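Local atomic coordinates of glutathione peroxidase (Schistosoma mansoni, PDB entry 2V1M), a protein that catalyses the reduction of hydrogen peroxide by glutathione, giving glutathione disulfide and water. Residues A[14-19]-A[110-115]; A[26-31]-A[97-102]; A[33-38]-A[51-56]; A[117-122]-A[127-132]. All blocks are in the same frame, centred on the assembly; numbering follows the deposited sequence. Where two conformers were deposited one is given.

Contact 1. Residues A[14-19]-A[110-115]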
# COMPACT_ATOMS: atom_id res chain seq x y z
N PHE A 14 13.13 -1.30 5.52
CA PHE A 14 12.80 0.11 5.24
C PHE A 14 12.11 0.77 6.40
O PHE A 14 11.36 0.12 7.16
CB PHE A 14 11.94 0.23 3.97
CG PHE A 14 12.60 -0.42 2.83
CD1 PHE A 14 13.74 0.16 2.25
CD2 PHE A 14 12.19 -1.69 2.40
CE1 PHE A 14 14.46 -0.49 1.25
CE2 PHE A 14 12.91 -2.35 1.41
CZ PHE A 14 14.03 -1.78 0.86
N THR A 15 12.32 2.08 6.51
CA THR A 15 11.70 2.93 7.49
C THR A 15 10.94 4.01 6.74
O THR A 15 11.45 4.56 5.73
CB THR A 15 12.78 3.54 8.45
OG1 THR A 15 13.48 2.45 9.06
CG2 THR A 15 12.16 4.35 9.57
N VAL A 16 9.72 4.30 7.19
CA VAL A 16 8.82 5.25 6.52
C VAL A 16 8.16 6.10 7.56
O VAL A 16 7.95 5.68 8.71
CB VAL A 16 7.77 4.51 5.65
CG1 VAL A 16 8.43 3.86 4.42
CG2 VAL A 16 6.99 3.48 6.45
N LYS A 17 7.77 7.30 7.17
CA LYS A 17 7.04 8.21 8.06
C LYS A 17 5.54 7.93 7.93
O LYS A 17 4.98 7.96 6.83
CB LYS A 17 7.36 9.64 7.65
CG LYS A 17 6.86 10.70 8.64
CD LYS A 17 7.23 12.13 8.21
CE LYS A 17 8.75 12.35 8.04
NZ LYS A 17 9.45 12.12 9.31
N ASP A 18 4.88 7.68 9.06
CA ASP A 18 3.43 7.46 9.03
C ASP A 18 2.69 8.80 8.88
O ASP A 18 3.31 9.87 8.85
CB ASP A 18 2.96 6.58 10.21
CG ASP A 18 2.76 7.31 11.53
OD1 ASP A 18 2.77 8.56 11.59
OD2 ASP A 18 2.53 6.56 12.52
N ILE A 19 1.37 8.73 8.77
CA ILE A 19 0.62 9.95 8.40
C ILE A 19 0.62 11.00 9.51
O ILE A 19 0.30 12.15 9.26
CB ILE A 19 -0.78 9.64 7.88
CG1 ILE A 19 -1.35 10.78 7.02
CG2 ILE A 19 -1.69 9.23 9.05
CD1 ILE A 19 -2.51 10.32 6.14
N ASP A 110 13.84 9.84 -6.82
CA ASP A 110 13.46 10.24 -5.48
C ASP A 110 12.31 9.40 -4.91
O ASP A 110 11.81 9.72 -3.83
CB ASP A 110 13.13 11.73 -5.45
CG ASP A 110 14.34 12.56 -5.79
OD1 ASP A 110 15.46 12.26 -5.33
OD2 ASP A 110 14.19 13.54 -6.54
N ALA A 111 11.94 8.31 -5.61
CA ALA A 111 10.96 7.38 -5.04
C ALA A 111 11.48 6.87 -3.69
O ALA A 111 12.69 6.67 -3.49
CB ALA A 111 10.75 6.23 -5.95
N ASP A 112 10.55 6.61 -2.78
CA ASP A 112 10.91 5.98 -1.52
C ASP A 112 11.63 4.66 -1.83
O ASP A 112 11.22 3.90 -2.72
CB ASP A 112 9.67 5.73 -0.67
CG ASP A 112 10.04 5.46 0.77
OD1 ASP A 112 10.31 4.28 1.10
OD2 ASP A 112 10.06 6.43 1.56
N ASP A 113 12.64 4.34 -1.03
CA ASP A 113 13.33 3.05 -1.19
C ASP A 113 12.39 1.86 -1.09
O ASP A 113 12.63 0.84 -1.77
CB ASP A 113 14.46 2.92 -0.17
CG ASP A 113 15.64 3.85 -0.47
OD1 ASP A 113 15.75 4.39 -1.59
OD2 ASP A 113 16.49 4.01 0.45
N LEU A 114 11.31 1.97 -0.32
CA LEU A 114 10.36 0.85 -0.26
C LEU A 114 9.83 0.56 -1.69
O LEU A 114 9.71 -0.62 -2.08
CB LEU A 114 9.20 1.20 0.66
CG LEU A 114 8.01 0.21 0.59
CD1 LEU A 114 8.40 -1.19 1.04
CD2 LEU A 114 6.87 0.77 1.41
N TYR A 115 9.47 1.61 -2.43
CA TYR A 115 8.94 1.40 -3.77
C TYR A 115 9.99 1.02 -4.77
O TYR A 115 9.71 0.23 -5.69
CB TYR A 115 8.09 2.61 -4.22
CG TYR A 115 6.66 2.48 -3.74
CD1 TYR A 115 5.66 2.06 -4.60
CD2 TYR A 115 6.33 2.87 -2.46
CE1 TYR A 115 4.30 1.99 -4.15
CE2 TYR A 115 5.00 2.83 -2.00
CZ TYR A 115 4.00 2.38 -2.87
OH TYR A 115 2.68 2.28 -2.46
O HOH W 1 10.81 6.81 3.99
O HOH W 2 12.36 3.92 2.94
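The ring of Phe14 lies flat against the first turn of helix 113-121, and packing on its face makes up most of the contact. CA of Leu114 stands 4.1 Å from the centroid of the Phe14 ring and 14° off its normal, a CH-pi contact, while the carbonyl oxygen of Asp113 sits over the same face nearer the rim. CB of Asp113 meets CE1 of Phe14 at 3.7 Å, the two side chains crossing at about a right angle. On the other side of the ring, the ortho carbon CD2 of Phe14 touches CD1 of Leu114 at 4.1 Å. Further along the strand, CG1 of Val16 approaches OD1 of Asp112 at 3.8 Å, a methyl set against a carboxylate.

Strand 15-17 pairs antiparallel with strand 23-25, forming the N-terminal hairpin that precedes the thioredoxin-type core, so the contact joins this hairpin to the N-terminus of a core helix. Asp112 is the N-cap of that helix: with CG anti to its backbone N (chi1 -164°), OD1 accepts from Leu114 N at 2.9 Å in a nearly straight bond (164°).

The polar link between the segments runs through solvent. Two waters bridge the carbonyl oxygen of Thr15 to the capping carboxylate, one lying 2.6 Å from Asp112 OD2 and the other 2.8 Å from Asp112 OD1. Beyond the segments, Trp8 packs edge-to-face with Phe14 and also touches Asp113.

Contact 2. Residues A[26-31]-A[97-102]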
# COMPACT_ATOMS: atom_id res chain seq x y z
N LEU A 26 9.48 -0.94 9.01
CA LEU A 26 8.57 -1.99 8.54
C LEU A 26 8.85 -3.35 9.18
O LEU A 26 8.08 -4.28 8.98
CB LEU A 26 8.52 -2.06 7.02
CG LEU A 26 8.09 -0.75 6.35
CD1 LEU A 26 8.08 -0.97 4.83
CD2 LEU A 26 6.75 -0.28 6.86
N GLU A 27 9.89 -3.43 10.02
CA GLU A 27 10.02 -4.56 10.96
C GLU A 27 8.72 -4.82 11.72
O GLU A 27 8.46 -5.95 12.12
CB GLU A 27 11.14 -4.28 11.97
CG GLU A 27 12.55 -4.47 11.41
CD GLU A 27 12.95 -5.94 11.39
OE1 GLU A 27 12.27 -6.73 12.07
OE2 GLU A 27 13.91 -6.28 10.68
N LYS A 28 7.93 -3.76 11.95
CA LYS A 28 6.59 -3.84 12.58
C LYS A 28 5.73 -4.95 11.96
O LYS A 28 4.90 -5.56 12.66
CB LYS A 28 5.84 -2.45 12.44
CG LYS A 28 4.40 -2.41 12.89
CD LYS A 28 3.85 -0.97 12.81
CE LYS A 28 2.36 -0.91 13.08
NZ LYS A 28 1.86 0.46 13.34
N TYR A 29 5.91 -5.20 10.66
CA TYR A 29 5.03 -6.07 9.89
C TYR A 29 5.55 -7.50 9.74
O TYR A 29 4.94 -8.31 9.03
CB TYR A 29 4.75 -5.43 8.53
CG TYR A 29 4.04 -4.09 8.70
CD1 TYR A 29 2.70 -4.06 9.06
CD2 TYR A 29 4.72 -2.90 8.57
CE1 TYR A 29 2.07 -2.84 9.29
CE2 TYR A 29 4.10 -1.65 8.81
CZ TYR A 29 2.77 -1.65 9.17
OH TYR A 29 2.18 -0.42 9.38
N ARG A 30 6.64 -7.83 10.44
CA ARG A 30 7.18 -9.20 10.36
C ARG A 30 6.10 -10.21 10.72
O ARG A 30 5.41 -10.09 11.74
CB ARG A 30 8.35 -9.37 11.31
CG ARG A 30 9.23 -10.56 10.98
CD ARG A 30 10.54 -10.54 11.76
NE ARG A 30 11.59 -9.62 11.28
CZ ARG A 30 12.51 -9.95 10.36
NH1 ARG A 30 12.44 -11.12 9.78
NH2 ARG A 30 13.47 -9.09 10.00
N GLY A 31 5.97 -11.23 9.88
CA GLY A 31 5.04 -12.32 10.15
C GLY A 31 3.61 -12.09 9.67
O GLY A 31 2.80 -13.00 9.80
N GLN A 97 -9.29 2.17 9.09
CA GLN A 97 -8.64 1.64 10.30
C GLN A 97 -7.29 1.02 10.00
O GLN A 97 -6.57 0.66 10.95
CB GLN A 97 -9.54 0.62 10.99
CG GLN A 97 -10.78 1.23 11.57
CD GLN A 97 -11.66 0.16 12.13
OE1 GLN A 97 -12.14 -0.71 11.39
NE2 GLN A 97 -11.84 0.14 13.45
N PHE A 98 -6.94 0.83 8.73
CA PHE A 98 -5.64 0.32 8.35
C PHE A 98 -4.59 1.45 8.41
O PHE A 98 -4.89 2.58 8.84
CB PHE A 98 -5.69 -0.38 6.98
CG PHE A 98 -6.28 0.45 5.87
CD1 PHE A 98 -7.66 0.39 5.57
CD2 PHE A 98 -5.48 1.32 5.12
CE1 PHE A 98 -8.20 1.16 4.55
CE2 PHE A 98 -6.03 2.12 4.11
CZ PHE A 98 -7.40 2.06 3.83
N ASP A 99 -3.33 1.13 8.09
CA ASP A 99 -2.23 2.04 8.35
C ASP A 99 -2.03 3.01 7.20
O ASP A 99 -1.81 2.62 6.06
CB ASP A 99 -0.97 1.23 8.66
CG ASP A 99 -1.07 0.49 9.98
OD1 ASP A 99 -1.84 0.90 10.86
OD2 ASP A 99 -0.32 -0.51 10.13
N MET A 100 -2.05 4.30 7.54
CA MET A 100 -1.83 5.42 6.63
C MET A 100 -0.46 6.01 6.84
O MET A 100 0.02 6.17 7.99
CB MET A 100 -2.87 6.52 6.89
CG MET A 100 -4.34 6.13 6.59
SD MET A 100 -4.68 5.79 4.85
CE MET A 100 -4.15 7.30 4.05
N PHE A 101 0.16 6.40 5.73
CA PHE A 101 1.52 6.97 5.74
C PHE A 101 1.57 8.38 5.21
O PHE A 101 0.63 8.90 4.61
CB PHE A 101 2.49 6.01 5.01
CG PHE A 101 2.61 4.69 5.77
CD1 PHE A 101 3.58 4.54 6.75
CD2 PHE A 101 1.65 3.67 5.60
CE1 PHE A 101 3.66 3.36 7.53
CE2 PHE A 101 1.70 2.53 6.36
CZ PHE A 101 2.69 2.38 7.35
N SER A 102 2.71 9.05 5.45
CA SER A 102 2.97 10.31 4.81
C SER A 102 3.25 10.14 3.31
O SER A 102 3.62 9.07 2.80
CB SER A 102 4.16 11.02 5.50
OG SER A 102 3.81 11.53 6.77
O HOH W 3 -0.79 0.85 13.44
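Asp99, on the short strand 99-100, and Tyr29 come from opposite directions, and Tyr29 OH donates to Asp99 OD2 at 2.6 Å, a short bond. OD2 lies near the plane of the phenol ring, at its edge, whereas the hydroxyl meets the carboxylate from above its plane, 38° out of it. The ring and carboxylate planes are 59° apart. The same carboxylate faces Lys28, whose extended chain ends with NZ 4.0 Å from Asp99 OD2, a long salt bridge. A water links the lysine to the other carboxylate oxygen, accepting from Lys28 NZ at 2.7 Å and donating to Asp99 OD1 at 2.8 Å, so both carboxylate oxygens have a donor. CG of Lys28 also lies over the centre of the Tyr29 ring.

Two residues on, Phe101 points its para carbon at the same hydroxyl: CZ is 3.5 Å from Tyr29 OH, which lies in the plane of the Phe101 ring. Phe101 in turn stacks on Phe70 of the neighbouring strand.

The contact thus ties the 3-10 turn 26-29, which leads from the N-terminal hairpin into strand 33-39, to strand 99-100 at one edge of the five-stranded mixed sheet of this thioredoxin-like fold.

Contact 3. Residues A[33-38]-A[51-56]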
# COMPACT_ATOMS: atom_id res chain seq x y z
N VAL A 33 0.91 -10.77 6.48
CA VAL A 33 0.77 -10.51 5.05
C VAL A 33 0.45 -9.04 4.88
O VAL A 33 -0.41 -8.52 5.61
CB VAL A 33 -0.36 -11.40 4.45
CG1 VAL A 33 -0.68 -11.02 3.00
CG2 VAL A 33 0.01 -12.86 4.57
N CYS A 34 1.12 -8.36 3.93
CA CYS A 34 0.88 -6.95 3.73
C CYS A 34 0.38 -6.67 2.33
O CYS A 34 0.87 -7.27 1.35
CB CYS A 34 2.14 -6.10 3.97
SG CYS A 34 2.81 -6.24 5.65
N LEU A 35 -0.57 -5.75 2.23
CA LEU A 35 -1.04 -5.24 0.96
C LEU A 35 -0.68 -3.76 0.92
O LEU A 35 -1.16 -2.99 1.76
CB LEU A 35 -2.55 -5.44 0.80
CG LEU A 35 -3.06 -5.07 -0.61
CD1 LEU A 35 -2.52 -6.04 -1.69
CD2 LEU A 35 -4.59 -5.03 -0.60
N ILE A 36 0.25 -3.39 0.02
CA ILE A 36 0.81 -2.05 -0.01
C ILE A 36 0.23 -1.31 -1.21
O ILE A 36 0.38 -1.79 -2.38
CB ILE A 36 2.37 -2.11 -0.05
CG1 ILE A 36 2.88 -2.91 1.16
CG2 ILE A 36 2.90 -0.68 -0.10
CD1 ILE A 36 4.39 -3.03 1.25
N VAL A 37 -0.42 -0.19 -0.93
CA VAL A 37 -1.21 0.51 -1.95
C VAL A 37 -0.78 1.96 -1.99
O VAL A 37 -0.69 2.61 -0.95
CB VAL A 37 -2.73 0.42 -1.56
CG1 VAL A 37 -3.59 1.02 -2.71
CG2 VAL A 37 -3.12 -0.99 -1.26
N ASN A 38 -0.48 2.50 -3.18
CA ASN A 38 -0.28 3.95 -3.32
C ASN A 38 -1.64 4.58 -3.57
O ASN A 38 -2.41 4.06 -4.37
CB ASN A 38 0.74 4.28 -4.41
CG ASN A 38 0.31 3.80 -5.81
OD1 ASN A 38 0.18 2.58 -6.05
ND2 ASN A 38 0.15 4.74 -6.75
N ARG A 51 -13.17 2.05 0.08
CA ARG A 51 -14.28 1.28 0.67
C ARG A 51 -13.88 -0.20 0.72
O ARG A 51 -14.06 -0.86 1.76
CB ARG A 51 -15.57 1.44 -0.13
CG ARG A 51 -16.21 2.80 -0.12
CD ARG A 51 -17.04 3.08 1.08
NE ARG A 51 -17.65 4.40 0.93
CZ ARG A 51 -17.83 5.27 1.90
NH1 ARG A 51 -17.52 4.95 3.17
NH2 ARG A 51 -18.35 6.46 1.57
N GLN A 52 -13.38 -0.74 -0.39
CA GLN A 52 -13.06 -2.16 -0.40
C GLN A 52 -11.87 -2.45 0.54
O GLN A 52 -11.87 -3.50 1.19
CB GLN A 52 -12.75 -2.65 -1.80
CG GLN A 52 -14.00 -2.65 -2.69
CD GLN A 52 -13.80 -3.36 -4.01
OE1 GLN A 52 -12.78 -3.98 -4.27
NE2 GLN A 52 -14.81 -3.30 -4.85
N LEU A 53 -10.86 -1.58 0.55
CA LEU A 53 -9.74 -1.80 1.48
C LEU A 53 -10.19 -1.83 2.93
O LEU A 53 -9.71 -2.62 3.74
CB LEU A 53 -8.62 -0.79 1.25
CG LEU A 53 -7.90 -0.94 -0.10
CD1 LEU A 53 -7.05 0.33 -0.34
CD2 LEU A 53 -6.98 -2.18 -0.08
N GLN A 54 -11.09 -0.90 3.31
CA GLN A 54 -11.56 -0.88 4.70
C GLN A 54 -12.37 -2.14 5.02
O GLN A 54 -12.26 -2.68 6.14
CB GLN A 54 -12.37 0.41 4.95
CG GLN A 54 -13.01 0.44 6.32
CD GLN A 54 -12.10 0.23 7.48
OE1 GLN A 54 -10.87 0.49 7.41
NE2 GLN A 54 -12.69 -0.26 8.60
N GLU A 55 -13.19 -2.61 4.08
CA GLU A 55 -13.90 -3.88 4.27
C GLU A 55 -12.91 -5.05 4.41
O GLU A 55 -13.11 -5.96 5.22
CB GLU A 55 -14.88 -4.12 3.12
CG GLU A 55 -16.09 -3.20 3.14
CD GLU A 55 -16.57 -2.69 1.75
OE1 GLU A 55 -16.23 -3.28 0.71
OE2 GLU A 55 -17.32 -1.68 1.69
N MET A 56 -11.88 -5.06 3.58
CA MET A 56 -10.94 -6.16 3.68
C MET A 56 -10.12 -6.12 4.96
O MET A 56 -9.88 -7.17 5.55
CB MET A 56 -10.02 -6.19 2.47
CG MET A 56 -10.75 -6.52 1.19
SD MET A 56 -9.76 -6.27 -0.30
CE MET A 56 -8.56 -7.60 -0.08
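Leu53 is the helix residue at the centre of this contact, sending one methyl, CD2, down onto the sheet between Leu35 and Val37. Its CG stands anti to the carbonyl carbon (chi1 -67°), and chi2 of 167° puts CD1 anti to CA and leaves CD2 as the side branch, the one that meets the strand.

Leu35 provides the closer partner. Its CD2 meets CD2 of Leu53 at 3.8 Å, methyl against methyl, with the two side chains crossing at about a right angle. With CG anti to the backbone N (chi1 -173°) and CD2 the branch extended away from CA, this methyl of Leu35 reaches furthest toward the helix. The backbones stay well apart, CA of Leu35 lying 9.4 Å from CA of Leu53, so the space between strand and helix is bridged by side chains, chiefly the branched ends of the two leucines.

Val37, two residues further along and on the same side of the strand, adds a looser touch: its CG2 is 4.2 Å from Leu53 CD2. The one leucine methyl therefore serves both strand residues. The interface is buried and apolar, and Leu53 also packs on Ile67 of strand 65-71, spreading its contacts over two adjacent strands.

Strand 33-39, helix 46-60 and strand 65-71, which runs parallel beside the first, form the beta-alpha-beta crossover of the thioredoxin fold. The link from strand to helix holds Cys43, probably the active-site residue as in related peroxidases, which is oxidised to cysteinesulfonic acid in this crystal.

Contact 4. Residues A[117-122]-A[127-132]. With SO4 (sulfate ion), chain B; SO4 (sulfate ion), chain C.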
# COMPACT_ATOMS: atom_id res chain seq x y z
N PHE A 117 12.34 -0.94 -4.00
CA PHE A 117 12.41 -2.36 -3.68
C PHE A 117 11.22 -3.13 -4.26
O PHE A 117 11.40 -4.20 -4.89
CB PHE A 117 12.50 -2.55 -2.16
CG PHE A 117 12.48 -3.99 -1.74
CD1 PHE A 117 13.62 -4.81 -1.95
CD2 PHE A 117 11.35 -4.55 -1.14
CE1 PHE A 117 13.61 -6.13 -1.55
CE2 PHE A 117 11.35 -5.89 -0.74
CZ PHE A 117 12.49 -6.67 -0.94
N LEU A 118 10.00 -2.67 -4.01
CA LEU A 118 8.81 -3.38 -4.51
C LEU A 118 8.91 -3.58 -6.03
O LEU A 118 8.69 -4.68 -6.54
CB LEU A 118 7.55 -2.59 -4.16
CG LEU A 118 7.20 -2.54 -2.66
CD1 LEU A 118 6.04 -1.57 -2.47
CD2 LEU A 118 6.83 -3.93 -2.14
N LYS A 119 9.23 -2.50 -6.74
CA LYS A 119 9.33 -2.57 -8.21
C LYS A 119 10.49 -3.46 -8.66
O LYS A 119 10.41 -4.04 -9.74
CB LYS A 119 9.47 -1.17 -8.80
CG LYS A 119 8.23 -0.30 -8.65
CD LYS A 119 8.35 1.01 -9.42
CE LYS A 119 9.45 1.90 -8.90
NZ LYS A 119 9.56 3.10 -9.75
N SER A 120 11.53 -3.59 -7.83
CA SER A 120 12.65 -4.47 -8.19
C SER A 120 12.28 -5.95 -8.06
O SER A 120 12.99 -6.82 -8.60
CB SER A 120 13.88 -4.19 -7.33
OG SER A 120 13.79 -4.76 -6.04
N ARG A 121 11.19 -6.25 -7.33
CA ARG A 121 10.78 -7.63 -7.07
C ARG A 121 9.64 -8.12 -7.95
O ARG A 121 9.56 -9.35 -8.16
CB ARG A 121 10.43 -7.84 -5.58
CG ARG A 121 11.63 -7.74 -4.64
CD ARG A 121 12.65 -8.87 -4.92
NE ARG A 121 13.70 -8.97 -3.91
CZ ARG A 121 13.58 -9.62 -2.75
NH1 ARG A 121 12.45 -10.26 -2.44
NH2 ARG A 121 14.62 -9.65 -1.92
N GLN A 122 8.75 -7.21 -8.37
CA GLN A 122 7.61 -7.61 -9.21
C GLN A 122 7.43 -6.61 -10.33
O GLN A 122 7.17 -5.41 -10.07
CB GLN A 122 6.31 -7.68 -8.39
CG GLN A 122 6.24 -8.86 -7.44
CD GLN A 122 6.19 -10.19 -8.18
OE1 GLN A 122 7.13 -11.03 -8.06
NE2 GLN A 122 5.20 -10.42 -8.99
N THR A 127 5.98 -2.23 -18.97
CA THR A 127 6.98 -1.40 -18.35
C THR A 127 6.81 -1.44 -16.83
O THR A 127 5.79 -1.90 -16.31
CB THR A 127 6.88 0.04 -18.86
OG1 THR A 127 5.53 0.50 -18.66
CG2 THR A 127 7.20 0.12 -20.37
N ASN A 128 7.83 -0.97 -16.12
CA ASN A 128 7.91 -1.19 -14.69
C ASN A 128 7.46 -0.04 -13.78
O ASN A 128 7.19 -0.28 -12.59
CB ASN A 128 9.30 -1.66 -14.26
CG ASN A 128 9.22 -2.58 -13.04
OD1 ASN A 128 8.21 -3.27 -12.86
ND2 ASN A 128 10.26 -2.63 -12.24
N ASN A 129 7.50 1.22 -14.21
CA ASN A 129 7.02 2.30 -13.34
C ASN A 129 5.59 2.01 -12.91
O ASN A 129 4.80 1.41 -13.62
CB ASN A 129 7.00 3.65 -14.10
CG ASN A 129 8.35 4.36 -14.07
OD1 ASN A 129 9.37 3.77 -13.70
ND2 ASN A 129 8.36 5.64 -14.43
N ILE A 130 5.22 2.52 -11.74
CA ILE A 130 3.84 2.53 -11.26
C ILE A 130 3.02 3.36 -12.27
O ILE A 130 3.44 4.46 -12.66
CB ILE A 130 3.74 3.12 -9.84
CG1 ILE A 130 4.66 2.42 -8.85
CG2 ILE A 130 2.29 3.16 -9.37
CD1 ILE A 130 4.45 0.90 -8.77
N LYS A 131 1.87 2.83 -12.68
CA LYS A 131 1.16 3.46 -13.78
C LYS A 131 0.13 4.50 -13.39
O LYS A 131 -0.13 5.42 -14.17
CB LYS A 131 0.49 2.41 -14.63
CG LYS A 131 1.49 1.59 -15.41
CD LYS A 131 0.78 0.40 -16.07
CE LYS A 131 1.67 -0.40 -17.00
NZ LYS A 131 2.89 -0.89 -16.34
N TRP A 132 -0.45 4.39 -12.20
CA TRP A 132 -1.40 5.39 -11.73
C TRP A 132 -1.60 5.18 -10.22
O TRP A 132 -0.97 4.30 -9.61
CB TRP A 132 -2.75 5.33 -12.52
CG TRP A 132 -3.49 6.63 -12.50
CD1 TRP A 132 -4.69 6.90 -11.90
CD2 TRP A 132 -3.04 7.88 -13.07
NE1 TRP A 132 -5.02 8.24 -12.07
CE2 TRP A 132 -4.02 8.86 -12.77
CE3 TRP A 132 -1.92 8.26 -13.84
CZ2 TRP A 132 -3.92 10.19 -13.22
CZ3 TRP A 132 -1.82 9.60 -14.28
CH2 TRP A 132 -2.82 10.54 -13.96
S SO4 B . 1.07 -2.60 -13.53
O1 SO4 B . 2.38 -1.96 -13.88
O2 SO4 B . 0.63 -3.35 -14.73
O3 SO4 B . 1.32 -3.52 -12.40
O4 SO4 B . 0.07 -1.58 -13.23
S SO4 C . 11.18 -1.61 -18.03
O1 SO4 C . 11.62 -1.14 -19.35
O2 SO4 C . 10.34 -2.80 -18.24
O3 SO4 C . 12.39 -1.97 -17.28
O4 SO4 C . 10.42 -0.59 -17.32
O HOH W 4 10.22 1.72 -12.18
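Asn128 reaches across to the C-terminal part of helix 113-121, where its ND2 donates to the carbonyl oxygen of Lys119 at 2.9 Å. The bond is nearly straight (166°) and leaves in the amide plane of Asn128, but it meets the acceptor from well above the carbonyl plane. To place the amide there, Asn128 takes a chi1 of -149°, well off the staggered anti position. Its OD1 accepts from Gly124 N, so both ends of the amide are held and its flip is fixed.

CG and CD of Lys119 lie along the loop, CD 3.6 Å from Asn128 O and 4.0 Å from Ile130 CD1. These residues join the helix to the loop that leads back to strand 136-139, an alpha-to-beta connection of the thioredoxin fold, and Ile130 turns inward to touch Phe137 of that strand. The bend of Lys119 at chi3 (-64°) then turns NZ toward Val106 O and Asn107 OD1, and to a water 2.9 Å from NZ, which donates in turn to OD1 of one Asn129 conformer.

On its outer side the loop meets two sulfate ions, probably from the crystallisation liquor: Asn128 N donates to O4 of one (chain C) at 2.9 Å, and Lys131 NZ, in one of two conformers, to O1 of the other (chain B).

In the fold
Contacts 1 and 3 are buried, contact 2 partly so. Contact 3 is purely apolar, strand against helix in the core. Contacts 1 and 2 fasten the N-terminal hairpin and the turn after it to the core, mixing aromatic packing with carboxylates and bridging waters; they touch where Val16 CG2 packs on Phe101 CE1. Contact 4, at the surface, relies instead on an amide-to-carbonyl hydrogen bond, with sulfate ions nearby. Contacts 1 and 4 share helix 113-121, one at its capped start and the other further along, and meet through Phe14 and Phe117. Contacts 2 and 3 reach the same sheet, while contacts 2 and 4, with centres about 20 Å apart, do not touch.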